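Local coordinates for protein prophenoloxidase b (Marsupenaeus japonicus, PDB 3WKY) that is the proenzyme of a type 3 copper phenoloxidase that probably oxidises phenols once activated, and holds a dicopper-dioxygen cluster in its core, at residues 354-366 with 387-400. Sequence-based numbering, arbitrary orientation.
Sequences GNIHNLGHDFLGQ and AVRDPVFFRWHKFI. With CUO (Cu2-o2 cluster), chain J.
Trp396 lies as a knob among His357, Gly360, His361 and Leu364, joining two nearly antiparallel helix segments. With CG anti to the backbone N (chi1 -174°), the indole is sent straight across to helix 356-365. Its CB meets Leu364 CD1 at 4.0 Å, and the same methyl reaches on to CG; Leu364 CD2 in turn meets Val392 CG2, the two side chains tip to tip. Trp396 CD1 then comes to His361 CD2, where the edge of the indole is turned toward the imidazole face in an offset edge-to-face pair, planes at 82°. Trp396 NE1 donates to His357 O at 3.2 Å, on a lone pair in the carbonyl plane though somewhat bent (146°), and this oxygen also accepts the helical bond from His361 N. At the far end Trp396 CZ2 lies 3.4 Å from Gly360 CA, where a CB would clash, while Ile356 CG2 crosses near the same rim and touches Phe399. An alanine in place of Trp396 would lose the indole N-H donor to His357 O and would probably open a gap beside Gly360 and against the face of His361. Beside the indole, His357, His361 and His397 all bind the same copper, CU2 of the cluster, through NE2, at 2.1 to 2.2 Å. Met381 O holds His361 ND1 and Glu343 O holds His357 ND1, fixing the rotation of both rings. This three-histidine site, with Phe393 CE1 3.2 Å from cluster atom O2, is half of the type 3 dicopper centre of the hemocyanin-phenoloxidase family.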
loop_
_atom_site.group_PDB
_atom_site.type_symbol
_atom_site.label_atom_id
_atom_site.label_comp_id
_atom_site.label_asym_id
_atom_site.label_seq_id
_atom_site.Cartn_x
_atom_site.Cartn_y
_atom_site.Cartn_z
ATOM N N GLY A 354 5.446 8.986 30.650
ATOM C CA GLY A 354 5.532 7.541 30.471
ATOM C C GLY A 354 6.869 6.890 30.778
ATOM O O GLY A 354 7.571 7.258 31.732
ATOM N N ASN A 355 7.220 5.906 29.956
ATOM C CA ASN A 355 8.372 5.048 30.193
ATOM C C ASN A 355 8.900 4.619 28.824
ATOM O O ASN A 355 9.024 3.421 28.539
ATOM C CB ASN A 355 7.928 3.825 31.019
ATOM C CG ASN A 355 9.104 2.968 31.502
ATOM O OD1 ASN A 355 10.228 3.450 31.610
ATOM N ND2 ASN A 355 8.836 1.684 31.794
ATOM N N ILE A 356 9.207 5.606 27.981
ATOM C CA ILE A 356 9.463 5.354 26.562
ATOM C C ILE A 356 10.649 4.447 26.301
ATOM O O ILE A 356 10.537 3.445 25.604
ATOM C CB ILE A 356 9.683 6.667 25.783
ATOM C CG1 ILE A 356 8.386 7.482 25.736
ATOM C CG2 ILE A 356 10.186 6.369 24.357
ATOM C CD1 ILE A 356 8.639 8.979 25.400
ATOM N N HIS A 357 11.808 4.801 26.837
ATOM C CA HIS A 357 13.003 4.063 26.472
ATOM C C HIS A 357 12.988 2.609 26.963
ATOM O O HIS A 357 13.341 1.688 26.205
ATOM C CB HIS A 357 14.270 4.782 26.945
ATOM C CG HIS A 357 15.401 3.848 27.198
ATOM N ND1 HIS A 357 15.608 3.256 28.427
ATOM C CD2 HIS A 357 16.365 3.359 26.373
ATOM C CE1 HIS A 357 16.651 2.449 28.353
ATOM N NE2 HIS A 357 17.132 2.505 27.128
ATOM N N ASN A 358 12.582 2.388 28.216
ATOM C CA ASN A 358 12.557 1.022 28.752
ATOM C C ASN A 358 11.566 0.146 27.991
ATOM O O ASN A 358 11.877 -0.998 27.622
ATOM C CB ASN A 358 12.211 1.002 30.252
ATOM C CG ASN A 358 13.345 1.540 31.118
ATOM O OD1 ASN A 358 14.505 1.516 30.711
ATOM N ND2 ASN A 358 13.010 2.029 32.310
ATOM N N LEU A 359 10.365 0.669 27.776
ATOM C CA LEU A 359 9.345 -0.140 27.111
ATOM C C LEU A 359 9.741 -0.418 25.670
ATOM O O LEU A 359 9.459 -1.494 25.140
ATOM C CB LEU A 359 7.962 0.495 27.203
ATOM C CG LEU A 359 7.251 0.116 28.509
ATOM C CD1 LEU A 359 6.071 1.039 28.780
ATOM C CD2 LEU A 359 6.785 -1.345 28.458
ATOM N N GLY A 360 10.430 0.532 25.051
ATOM C CA GLY A 360 10.903 0.350 23.687
ATOM C C GLY A 360 11.800 -0.864 23.572
ATOM O O GLY A 360 11.736 -1.592 22.592
ATOM N N HIS A 361 12.661 -1.086 24.567
ATOM C CA HIS A 361 13.467 -2.309 24.584
ATOM C C HIS A 361 12.593 -3.550 24.568
ATOM O O HIS A 361 12.881 -4.529 23.863
ATOM C CB HIS A 361 14.309 -2.372 25.843
ATOM C CG HIS A 361 15.633 -1.703 25.697
ATOM N ND1 HIS A 361 16.756 -2.380 25.282
ATOM C CD2 HIS A 361 16.006 -0.418 25.893
ATOM C CE1 HIS A 361 17.778 -1.542 25.237
ATOM N NE2 HIS A 361 17.339 -0.352 25.592
ATOM N N ASP A 362 11.546 -3.521 25.377
ATOM C CA ASP A 362 10.646 -4.660 25.460
ATOM C C ASP A 362 9.772 -4.845 24.209
ATOM O O ASP A 362 9.497 -5.977 23.808
ATOM C CB ASP A 362 9.786 -4.558 26.723
ATOM C CG ASP A 362 10.585 -4.845 27.992
ATOM O OD1 ASP A 362 11.653 -5.493 27.893
ATOM O OD2 ASP A 362 10.149 -4.422 29.083
ATOM N N PHE A 363 9.318 -3.751 23.604
ATOM C CA PHE A 363 8.622 -3.866 22.316
ATOM C C PHE A 363 9.525 -4.520 21.273
ATOM O O PHE A 363 9.093 -5.400 20.539
ATOM C CB PHE A 363 8.215 -2.492 21.785
ATOM C CG PHE A 363 6.911 -1.962 22.329
ATOM C CD1 PHE A 363 6.728 -1.747 23.692
ATOM C CD2 PHE A 363 5.880 -1.626 21.458
ATOM C CE1 PHE A 363 5.536 -1.227 24.175
ATOM C CE2 PHE A 363 4.683 -1.091 21.937
ATOM C CZ PHE A 363 4.510 -0.898 23.295
ATOM N N LEU A 364 10.773 -4.073 21.180
ATOM C CA LEU A 364 11.679 -4.636 20.181
ATOM C C LEU A 364 12.010 -6.088 20.546
ATOM O O LEU A 364 12.050 -6.967 19.681
ATOM C CB LEU A 364 12.949 -3.769 20.052
ATOM C CG LEU A 364 12.692 -2.407 19.397
ATOM C CD1 LEU A 364 13.876 -1.430 19.636
ATOM C CD2 LEU A 364 12.427 -2.539 17.896
ATOM N N GLY A 365 12.219 -6.346 21.837
ATOM C CA GLY A 365 12.598 -7.677 22.278
ATOM C C GLY A 365 11.469 -8.693 22.124
ATOM O O GLY A 365 11.724 -9.896 22.063
ATOM N N GLN A 366 10.225 -8.225 22.049
ATOM C CA GLN A 366 9.081 -9.144 21.934
ATOM C C GLN A 366 8.419 -9.093 20.562
ATOM O O GLN A 366 7.360 -9.702 20.347
ATOM C CB GLN A 366 8.027 -8.834 22.997
ATOM C CG GLN A 366 8.504 -8.988 24.438
ATOM C CD GLN A 366 8.777 -10.430 24.837
ATOM O OE1 GLN A 366 8.618 -11.358 24.042
ATOM N NE2 GLN A 366 9.193 -10.622 26.083
ATOM N N ALA A 387 21.753 -6.667 25.124
ATOM C CA ALA A 387 21.049 -5.788 24.174
ATOM C C ALA A 387 21.959 -5.117 23.152
ATOM O O ALA A 387 21.582 -4.955 21.989
ATOM C CB ALA A 387 20.210 -4.742 24.910
ATOM N N VAL A 388 23.171 -4.744 23.571
ATOM C CA VAL A 388 24.119 -4.065 22.675
ATOM C C VAL A 388 24.492 -4.907 21.435
ATOM O O VAL A 388 24.825 -4.358 20.383
ATOM C CB VAL A 388 25.368 -3.603 23.467
ATOM C CG1 VAL A 388 26.464 -3.038 22.546
ATOM C CG2 VAL A 388 24.954 -2.549 24.493
ATOM N N ARG A 389 24.401 -6.230 21.546
ATOM C CA ARG A 389 24.652 -7.128 20.414
ATOM C C ARG A 389 23.788 -6.817 19.186
ATOM O O ARG A 389 24.229 -6.995 18.050
ATOM C CB ARG A 389 24.382 -8.592 20.810
ATOM C CG ARG A 389 25.313 -9.157 21.906
ATOM C CD ARG A 389 24.883 -10.581 22.297
ATOM N NE ARG A 389 24.938 -11.527 21.178
ATOM C CZ ARG A 389 25.963 -12.344 20.926
ATOM N NH1 ARG A 389 27.051 -12.323 21.693
ATOM N NH2 ARG A 389 25.905 -13.179 19.899
ATOM N N ASP A 390 22.552 -6.384 19.424
ATOM C CA ASP A 390 21.544 -6.263 18.358
ATOM C C ASP A 390 21.738 -4.946 17.621
ATOM O O ASP A 390 21.810 -3.895 18.257
ATOM C CB ASP A 390 20.146 -6.311 19.001
ATOM C CG ASP A 390 19.023 -6.564 18.003
ATOM O OD1 ASP A 390 19.075 -6.037 16.867
ATOM O OD2 ASP A 390 18.052 -7.269 18.375
ATOM N N PRO A 391 21.840 -4.979 16.273
ATOM C CA PRO A 391 21.959 -3.691 15.568
ATOM C C PRO A 391 20.832 -2.711 15.906
ATOM O O PRO A 391 21.045 -1.494 15.879
ATOM C CB PRO A 391 21.925 -4.084 14.078
ATOM C CG PRO A 391 21.313 -5.509 14.064
ATOM C CD PRO A 391 21.848 -6.124 15.340
ATOM N N VAL A 392 19.647 -3.225 16.232
ATOM C CA VAL A 392 18.548 -2.321 16.543
ATOM C C VAL A 392 18.767 -1.570 17.856
ATOM O O VAL A 392 18.146 -0.533 18.085
ATOM C CB VAL A 392 17.171 -3.028 16.534
ATOM C CG1 VAL A 392 16.864 -3.679 17.899
ATOM C CG2 VAL A 392 16.081 -2.032 16.176
ATOM N N PHE A 393 19.649 -2.080 18.716
ATOM C CA PHE A 393 20.022 -1.323 19.917
ATOM C C PHE A 393 20.448 0.091 19.541
ATOM O O PHE A 393 20.065 1.091 20.190
ATOM C CB PHE A 393 21.178 -2.004 20.655
ATOM C CG PHE A 393 21.637 -1.240 21.872
ATOM C CD1 PHE A 393 21.030 -1.450 23.102
ATOM C CD2 PHE A 393 22.648 -0.283 21.770
ATOM C CE1 PHE A 393 21.439 -0.725 24.228
ATOM C CE2 PHE A 393 23.069 0.452 22.884
ATOM C CZ PHE A 393 22.458 0.231 24.119
ATOM N N PHE A 394 21.262 0.179 18.502
ATOM C CA PHE A 394 21.833 1.468 18.143
ATOM C C PHE A 394 20.853 2.330 17.356
ATOM O O PHE A 394 20.922 3.552 17.401
ATOM C CB PHE A 394 23.178 1.281 17.445
ATOM C CG PHE A 394 24.237 0.750 18.366
ATOM C CD1 PHE A 394 25.032 1.624 19.108
ATOM C CD2 PHE A 394 24.405 -0.623 18.535
ATOM C CE1 PHE A 394 25.993 1.133 19.998
ATOM C CE2 PHE A 394 25.356 -1.123 19.415
ATOM C CZ PHE A 394 26.163 -0.239 20.139
ATOM N N ARG A 395 19.907 1.703 16.666
ATOM C CA ARG A 395 18.852 2.484 16.047
ATOM C C ARG A 395 17.939 3.065 17.131
ATOM O O ARG A 395 17.498 4.212 17.033
ATOM C CB ARG A 395 18.046 1.618 15.055
ATOM C CG ARG A 395 18.888 1.073 13.881
ATOM C CD ARG A 395 17.989 0.740 12.661
ATOM N NE ARG A 395 17.265 1.943 12.238
ATOM C CZ ARG A 395 16.117 1.944 11.568
ATOM N NH1 ARG A 395 15.525 0.796 11.240
ATOM N NH2 ARG A 395 15.548 3.102 11.243
ATOM N N TRP A 396 17.650 2.269 18.160
ATOM C CA TRP A 396 16.826 2.743 19.265
ATOM C C TRP A 396 17.558 3.858 20.017
ATOM O O TRP A 396 16.977 4.896 20.348
ATOM C CB TRP A 396 16.473 1.582 20.204
ATOM C CG TRP A 396 15.507 1.968 21.283
ATOM C CD1 TRP A 396 15.730 1.931 22.639
ATOM C CD2 TRP A 396 14.166 2.473 21.110
ATOM N NE1 TRP A 396 14.609 2.365 23.314
ATOM C CE2 TRP A 396 13.638 2.704 22.405
ATOM C CE3 TRP A 396 13.358 2.729 19.992
ATOM C CZ2 TRP A 396 12.347 3.218 22.614
ATOM C CZ3 TRP A 396 12.055 3.224 20.200
ATOM C CH2 TRP A 396 11.564 3.452 21.503
ATOM N N HIS A 397 18.844 3.661 20.264
ATOM C CA HIS A 397 19.597 4.690 20.978
ATOM C C HIS A 397 19.946 5.920 20.174
ATOM O O HIS A 397 20.173 6.985 20.750
ATOM C CB HIS A 397 20.797 4.112 21.733
ATOM C CG HIS A 397 20.394 3.628 23.075
ATOM N ND1 HIS A 397 20.227 4.484 24.139
ATOM C CD2 HIS A 397 19.942 2.418 23.482
ATOM C CE1 HIS A 397 19.757 3.808 25.175
ATOM N NE2 HIS A 397 19.579 2.558 24.794
ATOM N N LYS A 398 19.981 5.790 18.852
ATOM C CA LYS A 398 20.081 6.988 18.029
ATOM C C LYS A 398 18.784 7.803 18.161
ATOM O O LYS A 398 18.834 9.024 18.245
ATOM C CB LYS A 398 20.393 6.653 16.564
ATOM C CG LYS A 398 20.553 7.897 15.678
ATOM C CD LYS A 398 21.849 8.679 16.019
ATOM C CE LYS A 398 21.933 9.939 15.170
ATOM N NZ LYS A 398 23.292 10.581 15.255
ATOM N N PHE A 399 17.627 7.140 18.194
ATOM C CA PHE A 399 16.376 7.859 18.468
ATOM C C PHE A 399 16.446 8.562 19.825
ATOM O O PHE A 399 16.117 9.749 19.952
ATOM C CB PHE A 399 15.168 6.909 18.438
ATOM C CG PHE A 399 13.988 7.409 19.243
ATOM C CD1 PHE A 399 13.311 8.559 18.867
ATOM C CD2 PHE A 399 13.560 6.721 20.372
ATOM C CE1 PHE A 399 12.230 9.037 19.618
ATOM C CE2 PHE A 399 12.490 7.175 21.118
ATOM C CZ PHE A 399 11.822 8.336 20.748
ATOM N N ILE A 400 16.871 7.818 20.840
ATOM C CA ILE A 400 16.983 8.376 22.183
ATOM C C ILE A 400 17.959 9.557 22.193
ATOM O O ILE A 400 17.661 10.620 22.766
ATOM C CB ILE A 400 17.397 7.284 23.202
ATOM C CG1 ILE A 400 16.262 6.251 23.343
ATOM C CG2 ILE A 400 17.710 7.902 24.561
ATOM C CD1 ILE A 400 14.939 6.851 23.858
HETATM CU CU1 CUO J . 21.604 1.119 28.145
HETATM CU CU2 CUO J . 18.576 1.220 26.198
HETATM O O1 CUO J . 19.629 1.250 27.879
HETATM O O2 CUO J . 20.073 -0.118 27.051
#